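Local coordinates for beta-N-acetylglucosaminidase-like protein Glycoside hydrolase family 20 (Flavobacterium johnsoniae, PDB 6YHH) that probably hydrolyses terminal beta-linked N-acetylglucosamine residues from chitin-derived oligosaccharides, acting as a family 20 beta-N-acetylhexosaminidase in bacterial chitin degradation, at residues E377-S382 and K405-N410. Numbering follows the deposited sequence.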
# COMPACT_ATOMS: atom_id res chain seq x y z
N GLU A 377 -23.41 2.97 34.39
CA GLU A 377 -23.61 3.10 32.94
C GLU A 377 -22.25 3.20 32.19
O GLU A 377 -22.27 3.18 30.97
CB GLU A 377 -24.42 4.32 32.60
CG GLU A 377 -25.82 4.27 33.27
CD GLU A 377 -26.61 5.53 32.99
OE1 GLU A 377 -27.16 6.18 33.93
OE2 GLU A 377 -26.70 5.87 31.81
N ALA A 378 -21.15 3.36 32.89
CA ALA A 378 -19.78 3.36 32.21
C ALA A 378 -19.41 1.95 31.78
O ALA A 378 -19.64 0.94 32.50
CB ALA A 378 -18.72 3.89 33.12
N ILE A 379 -18.82 1.85 30.58
CA ILE A 379 -18.23 0.59 30.14
C ILE A 379 -16.79 0.45 30.60
O ILE A 379 -15.98 1.41 30.44
CB ILE A 379 -18.33 0.49 28.64
CG1 ILE A 379 -19.79 0.59 28.28
CG2 ILE A 379 -17.76 -0.83 28.15
CD1 ILE A 379 -20.08 0.64 26.85
N VAL A 380 -16.46 -0.70 31.20
CA VAL A 380 -15.15 -0.92 31.80
C VAL A 380 -14.33 -1.73 30.80
O VAL A 380 -14.80 -2.79 30.37
CB VAL A 380 -15.26 -1.66 33.15
CG1 VAL A 380 -13.88 -2.11 33.71
CG2 VAL A 380 -15.88 -0.71 34.13
N HIS A 381 -13.12 -1.26 30.47
CA HIS A 381 -12.28 -1.94 29.51
C HIS A 381 -11.18 -2.67 30.29
O HIS A 381 -10.24 -2.07 30.79
CB HIS A 381 -11.75 -0.91 28.51
CG HIS A 381 -11.27 -1.51 27.24
ND1 HIS A 381 -11.01 -0.73 26.14
CD2 HIS A 381 -11.00 -2.80 26.88
CE1 HIS A 381 -10.61 -1.50 25.14
NE2 HIS A 381 -10.56 -2.76 25.56
N SER A 382 -11.34 -4.00 30.40
CA SER A 382 -10.45 -4.84 31.16
C SER A 382 -9.20 -5.20 30.35
O SER A 382 -9.29 -5.91 29.34
CB SER A 382 -11.21 -6.14 31.54
OG SER A 382 -10.38 -7.04 32.26
N LYS A 405 -20.92 -3.11 32.48
CA LYS A 405 -20.66 -3.77 31.22
C LYS A 405 -19.18 -3.69 30.91
O LYS A 405 -18.59 -2.68 31.26
CB LYS A 405 -21.40 -3.11 30.11
CG LYS A 405 -22.89 -3.19 30.27
CD LYS A 405 -23.70 -2.67 29.13
CE LYS A 405 -23.58 -1.16 28.91
NZ LYS A 405 -24.02 -0.46 30.17
N THR A 406 -18.64 -4.77 30.35
CA THR A 406 -17.18 -4.89 30.22
C THR A 406 -16.77 -5.42 28.84
O THR A 406 -17.46 -6.22 28.29
CB THR A 406 -16.63 -5.79 31.35
OG1 THR A 406 -16.95 -5.17 32.63
CG2 THR A 406 -15.19 -5.87 31.36
N VAL A 407 -15.59 -5.02 28.40
CA VAL A 407 -14.95 -5.55 27.20
C VAL A 407 -13.58 -6.02 27.60
O VAL A 407 -12.87 -5.32 28.33
CB VAL A 407 -14.79 -4.40 26.12
CG1 VAL A 407 -13.99 -4.88 24.91
CG2 VAL A 407 -16.14 -3.91 25.64
N LEU A 408 -13.21 -7.23 27.15
CA LEU A 408 -11.93 -7.84 27.47
C LEU A 408 -10.91 -7.52 26.37
O LEU A 408 -11.08 -7.86 25.19
CB LEU A 408 -12.05 -9.31 27.64
CG LEU A 408 -10.77 -9.95 28.15
CD1 LEU A 408 -10.35 -9.46 29.52
CD2 LEU A 408 -10.70 -11.48 28.12
N SER A 409 -9.83 -6.85 26.75
CA SER A 409 -8.59 -6.79 25.92
C SER A 409 -7.38 -7.52 26.50
O SER A 409 -6.49 -7.90 25.71
CB SER A 409 -8.20 -5.35 25.49
OG SER A 409 -9.15 -4.92 24.53
N ASN A 410 -7.32 -7.72 27.81
CA ASN A 410 -6.27 -8.54 28.38
C ASN A 410 -6.21 -9.90 27.66
O ASN A 410 -7.29 -10.50 27.44
CB ASN A 410 -6.54 -8.85 29.87
CG ASN A 410 -5.38 -9.58 30.51
OD1 ASN A 410 -5.42 -10.82 30.72
ND2 ASN A 410 -4.25 -8.86 30.62
O HOH W 1 -24.20 2.31 29.39
O HOH W 2 -21.97 -0.39 32.21
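H381 lays the CD2–NE2 side of its imidazole beside V407, where CG1 lies 4.1 Å from H381 NE2, and reaches on to S409. The two segments are neighbouring parallel strands of the TIM barrel that forms the GH20 catalytic domain, joined by a beta-alpha-beta crossover through helix 394-401. Their backbones zip in register: V380 N gives a nearly straight bond to K405 O (2.9 Å), V380 O receives V407 N, and S382 N sits nearly on the C=O axis of V407, 2.9 Å from V407 O. With CG anti to the backbone N (chi1 -160°), the H381 ring is carried forward along the strands, and NE2-H meets S409 OG at the ring edge, 2.8 Å away. H381 ND1 is hydrogen-bonded to H312 NE2 and W366 stacks on the ring, so both nitrogens and the ring's tilt are fixed; S409 OG is also hydrogen-bonded to E447 O. An alanine in place of H381 would probably loosen this region, losing the NE2-H bond, the ND1 bond and the stacking. On the helix-facing side, T406 CG2 packs against S382 CB, and both residues touch L396. At the N-terminal ends of the two segments, the K405 chain, bent at its last two torsions, brings NZ to two waters, which bridge it to E377 O and A378 O. At the other end, S382 O accepts S409 N at 2.8 Å, nearly along the C=O axis, and N410 N at 3.1 Å on a lone pair.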